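Local atomic coordinates of S-adenosyl-L-methionine methyl transferase (Ruegeria pomeroyi DSS-3, PDB entry 3IHT), a protein that binds S-adenosylmethionine in a Rossmann-like fold and probably transfers its methyl group to a substrate. Residues P43-H56 against E66-S80. Sequence-based numbering, arbitrary orientation.
Sequences PVYELGLGNGRTYH and EIYVFERAVASHPDS. With SAM (S-adenosylmethionine), chain C.
Glu71 OE1 accepts from three donors: the backbone N of Leu49 donates to its anti lone pair at 2.8 Å, O3' of S-adenosylmethionine donates to it at 2.6 Å, and Gly50 N adds a weak bond at 3.4 Å. The other carboxylate oxygen, OE2, takes the ribose O2' at 2.8 Å and also Ala73 N, so both oxygens are tied, which probably holds the carboxylate in one orientation. A bend at chi2 (57°) turns this acid from the end of strand 67-71 toward the glycine-rich loop 48-52, where Gly48 CA packs 3.3 Å from the ribose O4'. Leading into the loop, strand 44-47 runs parallel to strand 67-71, their axes 21° apart, joined by five backbone bonds from Val44 N to Glu66 O through Gly48 N to Phe70 O. On one face of this sheet, Leu47 CD2 sits 3.7 Å from the centroid of the Phe70 ring, over its face, and Phe70 CE1 lies over the Tyr45 ring, the two planes being 57° apart. On the other, Val69 CG2 presses on the face of Tyr55, 3.9 Å from the ring centroid, linking helix 53-61 to the sheet. Farther out, His77 N bonds Asn51 O at 2.9 Å, and Arg15 of the second subunit reaches both Asn51 and Ser80. Backbone N atoms of Gly52, Arg53 and Thr54 bind the ligand carboxylate at the helix start, whose dipole probably favours that charge. This beta-alpha-beta unit, characteristic of class I methyltransferases, thus recognises the ribose diol through an acid and the methionine carboxylate through main-chain N-H groups.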
# COMPACT_ATOMS: atom_id res chain seq x y z
N PRO A 43 -15.66 -17.17 14.79
CA PRO A 43 -14.54 -16.83 13.92
C PRO A 43 -14.48 -15.39 13.44
O PRO A 43 -15.43 -14.62 13.52
CB PRO A 43 -14.73 -17.76 12.71
CG PRO A 43 -16.14 -18.02 12.66
CD PRO A 43 -16.60 -18.08 14.13
N VAL A 44 -13.30 -15.05 12.95
CA VAL A 44 -13.03 -13.82 12.24
C VAL A 44 -13.14 -14.14 10.76
O VAL A 44 -12.60 -15.15 10.29
CB VAL A 44 -11.63 -13.32 12.56
CG1 VAL A 44 -11.29 -12.08 11.73
CG2 VAL A 44 -11.45 -13.12 14.12
N TYR A 45 -13.89 -13.31 10.04
CA TYR A 45 -14.02 -13.45 8.59
C TYR A 45 -13.23 -12.34 7.93
O TYR A 45 -13.44 -11.16 8.23
CB TYR A 45 -15.49 -13.37 8.10
CG TYR A 45 -16.42 -14.52 8.48
CD1 TYR A 45 -15.95 -15.70 9.08
CD2 TYR A 45 -17.79 -14.42 8.25
CE1 TYR A 45 -16.79 -16.72 9.45
CE2 TYR A 45 -18.65 -15.47 8.58
CZ TYR A 45 -18.14 -16.63 9.18
OH TYR A 45 -18.97 -17.67 9.54
N GLU A 46 -12.36 -12.71 6.99
CA GLU A 46 -11.56 -11.77 6.20
C GLU A 46 -12.09 -11.80 4.78
O GLU A 46 -11.95 -12.81 4.08
CB GLU A 46 -10.08 -12.22 6.25
CG GLU A 46 -9.12 -11.51 5.31
CD GLU A 46 -8.77 -10.09 5.74
OE1 GLU A 46 -9.45 -9.56 6.65
OE2 GLU A 46 -7.81 -9.51 5.18
N LEU A 47 -12.73 -10.71 4.36
CA LEU A 47 -13.36 -10.66 3.04
C LEU A 47 -12.39 -10.00 2.08
O LEU A 47 -12.17 -8.76 2.14
CB LEU A 47 -14.71 -9.91 3.09
CG LEU A 47 -15.69 -10.43 4.15
CD1 LEU A 47 -17.05 -9.69 4.06
CD2 LEU A 47 -15.90 -11.94 4.02
N GLY A 48 -11.82 -10.79 1.18
CA GLY A 48 -10.81 -10.30 0.25
C GLY A 48 -9.42 -10.57 0.78
O GLY A 48 -8.99 -9.99 1.77
N LEU A 49 -8.70 -11.44 0.13
CA LEU A 49 -7.33 -11.77 0.56
C LEU A 49 -6.29 -10.85 -0.04
O LEU A 49 -5.45 -10.29 0.65
CB LEU A 49 -7.02 -13.24 0.19
CG LEU A 49 -5.63 -13.73 0.57
CD1 LEU A 49 -5.35 -13.61 2.10
CD2 LEU A 49 -5.42 -15.17 0.04
N GLY A 50 -6.32 -10.71 -1.37
CA GLY A 50 -5.31 -9.98 -2.12
C GLY A 50 -3.89 -10.43 -1.83
O GLY A 50 -3.61 -11.63 -1.74
N ASN A 51 -2.99 -9.47 -1.65
CA ASN A 51 -1.60 -9.78 -1.31
C ASN A 51 -1.50 -10.51 0.04
O ASN A 51 -0.56 -11.27 0.26
CB ASN A 51 -0.77 -8.49 -1.27
CG ASN A 51 0.68 -8.73 -1.00
OD1 ASN A 51 1.11 -8.72 0.16
ND2 ASN A 51 1.47 -8.89 -2.06
N GLY A 52 -2.42 -10.20 0.94
CA GLY A 52 -2.56 -10.89 2.21
C GLY A 52 -1.98 -10.18 3.43
O GLY A 52 -1.80 -10.80 4.50
N ARG A 53 -1.72 -8.86 3.32
CA ARG A 53 -1.15 -8.12 4.46
C ARG A 53 -2.04 -8.02 5.67
O ARG A 53 -1.57 -8.23 6.79
CB ARG A 53 -0.61 -6.73 4.06
CG ARG A 53 0.54 -6.81 3.05
CD ARG A 53 1.25 -5.47 2.83
NE ARG A 53 2.38 -5.62 1.92
CZ ARG A 53 2.31 -5.57 0.59
NH1 ARG A 53 1.15 -5.37 -0.05
NH2 ARG A 53 3.42 -5.74 -0.11
N THR A 54 -3.32 -7.72 5.50
CA THR A 54 -4.20 -7.64 6.67
C THR A 54 -4.44 -9.04 7.19
O THR A 54 -4.57 -9.20 8.40
CB THR A 54 -5.58 -6.90 6.51
OG1 THR A 54 -6.28 -7.38 5.35
CG2 THR A 54 -5.38 -5.34 6.48
N TYR A 55 -4.51 -10.04 6.32
CA TYR A 55 -4.64 -11.42 6.80
C TYR A 55 -3.43 -11.80 7.68
O TYR A 55 -3.59 -12.37 8.76
CB TYR A 55 -4.81 -12.38 5.64
CG TYR A 55 -4.81 -13.84 6.11
CD1 TYR A 55 -5.78 -14.33 6.99
CD2 TYR A 55 -3.87 -14.71 5.62
CE1 TYR A 55 -5.75 -15.69 7.45
CE2 TYR A 55 -3.80 -16.07 6.04
CZ TYR A 55 -4.76 -16.55 6.95
OH TYR A 55 -4.69 -17.88 7.35
N HIS A 56 -2.24 -11.46 7.23
CA HIS A 56 -1.02 -11.72 7.98
C HIS A 56 -1.08 -11.04 9.34
O HIS A 56 -0.70 -11.62 10.36
CB HIS A 56 0.19 -11.23 7.20
CG HIS A 56 1.51 -11.69 7.76
ND1 HIS A 56 2.25 -10.95 8.66
CD2 HIS A 56 2.22 -12.83 7.55
CE1 HIS A 56 3.36 -11.60 8.97
NE2 HIS A 56 3.36 -12.75 8.32
N GLU A 66 -10.60 -18.82 15.07
CA GLU A 66 -10.25 -19.20 13.70
C GLU A 66 -10.40 -17.98 12.81
O GLU A 66 -11.22 -17.09 13.13
CB GLU A 66 -11.18 -20.33 13.18
CG GLU A 66 -11.29 -21.56 14.08
CD GLU A 66 -11.86 -22.80 13.36
OE1 GLU A 66 -13.04 -22.79 12.96
OE2 GLU A 66 -11.11 -23.80 13.24
N ILE A 67 -9.65 -17.94 11.72
CA ILE A 67 -9.83 -16.88 10.70
C ILE A 67 -10.20 -17.58 9.38
O ILE A 67 -9.43 -18.42 8.90
CB ILE A 67 -8.59 -16.01 10.47
CG1 ILE A 67 -8.09 -15.35 11.78
CG2 ILE A 67 -8.91 -14.93 9.35
CD1 ILE A 67 -6.61 -14.89 11.73
N TYR A 68 -11.38 -17.31 8.84
CA TYR A 68 -11.77 -17.77 7.50
C TYR A 68 -11.61 -16.64 6.49
O TYR A 68 -11.98 -15.46 6.76
CB TYR A 68 -13.20 -18.28 7.47
CG TYR A 68 -13.41 -19.55 8.20
CD1 TYR A 68 -13.59 -19.53 9.57
CD2 TYR A 68 -13.36 -20.79 7.55
CE1 TYR A 68 -13.76 -20.72 10.28
CE2 TYR A 68 -13.50 -21.97 8.26
CZ TYR A 68 -13.70 -21.91 9.62
OH TYR A 68 -13.86 -23.05 10.37
N VAL A 69 -11.03 -16.99 5.34
CA VAL A 69 -10.72 -16.06 4.28
C VAL A 69 -11.63 -16.31 3.09
O VAL A 69 -11.72 -17.44 2.61
CB VAL A 69 -9.21 -16.18 3.86
CG1 VAL A 69 -8.91 -15.30 2.67
CG2 VAL A 69 -8.30 -15.82 5.00
N PHE A 70 -12.30 -15.25 2.63
CA PHE A 70 -13.23 -15.30 1.48
C PHE A 70 -12.51 -14.64 0.31
O PHE A 70 -12.06 -13.49 0.40
CB PHE A 70 -14.51 -14.53 1.78
CG PHE A 70 -15.37 -15.14 2.86
CD1 PHE A 70 -14.96 -15.14 4.19
CD2 PHE A 70 -16.61 -15.66 2.55
CE1 PHE A 70 -15.76 -15.65 5.19
CE2 PHE A 70 -17.42 -16.18 3.56
CZ PHE A 70 -17.01 -16.17 4.85
N GLU A 71 -12.32 -15.37 -0.77
CA GLU A 71 -11.57 -14.85 -1.91
C GLU A 71 -11.99 -15.60 -3.18
O GLU A 71 -12.32 -16.79 -3.14
CB GLU A 71 -10.04 -15.00 -1.65
CG GLU A 71 -9.14 -14.64 -2.77
CD GLU A 71 -9.36 -13.19 -3.27
OE1 GLU A 71 -9.10 -12.25 -2.50
OE2 GLU A 71 -9.77 -13.02 -4.42
N ARG A 72 -12.01 -14.89 -4.30
CA ARG A 72 -12.40 -15.47 -5.57
C ARG A 72 -11.19 -16.08 -6.27
O ARG A 72 -11.33 -17.08 -6.95
CB ARG A 72 -13.12 -14.45 -6.47
CG ARG A 72 -12.26 -13.30 -6.98
CD ARG A 72 -13.16 -12.21 -7.59
NE ARG A 72 -12.55 -10.90 -7.58
CZ ARG A 72 -13.20 -9.78 -7.87
NH1 ARG A 72 -14.50 -9.81 -8.16
NH2 ARG A 72 -12.57 -8.62 -7.85
N ALA A 73 -10.00 -15.49 -6.07
CA ALA A 73 -8.78 -16.01 -6.70
C ALA A 73 -7.56 -15.79 -5.79
O ALA A 73 -7.19 -14.65 -5.52
CB ALA A 73 -8.58 -15.29 -8.02
N VAL A 74 -6.96 -16.87 -5.31
CA VAL A 74 -5.86 -16.73 -4.35
C VAL A 74 -4.56 -16.34 -5.09
O VAL A 74 -4.07 -17.09 -5.95
CB VAL A 74 -5.66 -17.99 -3.53
CG1 VAL A 74 -4.36 -17.96 -2.71
CG2 VAL A 74 -6.94 -18.23 -2.64
N ALA A 75 -3.99 -15.22 -4.70
CA ALA A 75 -2.73 -14.76 -5.26
C ALA A 75 -1.95 -14.05 -4.16
O ALA A 75 -1.32 -13.01 -4.39
CB ALA A 75 -3.00 -13.82 -6.44
N SER A 76 -2.01 -14.60 -2.96
CA SER A 76 -1.34 -14.01 -1.81
C SER A 76 0.17 -14.23 -1.81
O SER A 76 0.68 -15.20 -2.36
CB SER A 76 -1.91 -14.61 -0.50
OG SER A 76 -2.11 -16.02 -0.64
N HIS A 77 0.87 -13.34 -1.11
CA HIS A 77 2.28 -13.53 -0.82
C HIS A 77 2.34 -14.90 -0.06
O HIS A 77 1.43 -15.19 0.74
CB HIS A 77 2.80 -12.41 0.07
CG HIS A 77 4.28 -12.39 0.19
ND1 HIS A 77 4.94 -12.67 1.37
CD2 HIS A 77 5.25 -12.15 -0.74
CE1 HIS A 77 6.24 -12.61 1.17
NE2 HIS A 77 6.46 -12.28 -0.09
N PRO A 78 3.36 -15.71 -0.33
CA PRO A 78 3.23 -17.13 0.12
C PRO A 78 3.05 -17.30 1.64
O PRO A 78 2.26 -18.13 2.05
CB PRO A 78 4.52 -17.76 -0.39
CG PRO A 78 4.81 -16.95 -1.67
CD PRO A 78 4.51 -15.54 -1.24
N ASP A 79 3.74 -16.50 2.43
CA ASP A 79 3.60 -16.53 3.90
C ASP A 79 2.30 -15.91 4.42
O ASP A 79 2.10 -15.84 5.65
CB ASP A 79 4.79 -15.86 4.57
CG ASP A 79 4.87 -14.35 4.25
OD1 ASP A 79 3.94 -13.80 3.62
OD2 ASP A 79 5.91 -13.76 4.60
N SER A 80 1.40 -15.51 3.52
CA SER A 80 0.12 -14.94 3.89
C SER A 80 -1.03 -15.67 3.21
O SER A 80 -2.02 -15.05 2.83
CB SER A 80 0.12 -13.42 3.53
OG SER A 80 1.27 -12.80 4.03
N SAM C . -6.79 -6.51 2.61
CA SAM C . -5.82 -7.09 1.62
C SAM C . -4.36 -6.91 2.09
O SAM C . -3.39 -7.28 1.39
OXT SAM C . -4.14 -6.29 3.16
CB SAM C . -6.04 -6.55 0.19
CG SAM C . -7.34 -7.02 -0.49
SD SAM C . -7.51 -6.45 -2.24
CE SAM C . -7.65 -4.66 -1.92
C5' SAM C . -9.26 -6.95 -2.55
C4' SAM C . -9.50 -8.44 -2.67
O4' SAM C . -10.93 -8.67 -2.63
C3' SAM C . -8.99 -9.07 -3.98
O3' SAM C . -8.14 -10.19 -3.74
C2' SAM C . -10.26 -9.44 -4.75
O2' SAM C . -10.18 -10.57 -5.64
C1' SAM C . -11.23 -9.67 -3.61
N9 SAM C . -12.65 -9.56 -4.04
C8 SAM C . -13.27 -8.44 -4.58
N7 SAM C . -14.57 -8.74 -4.83
C5 SAM C . -14.79 -10.03 -4.48
C6 SAM C . -15.94 -10.83 -4.52
N6 SAM C . -17.11 -10.36 -5.02
N1 SAM C . -15.83 -12.12 -4.03
C2 SAM C . -14.66 -12.65 -3.55
N3 SAM C . -13.51 -11.85 -3.52
C4 SAM C . -13.60 -10.56 -3.97
O HOH W 1 -5.29 -13.38 -3.19
O HOH W 2 -6.75 -18.89 8.69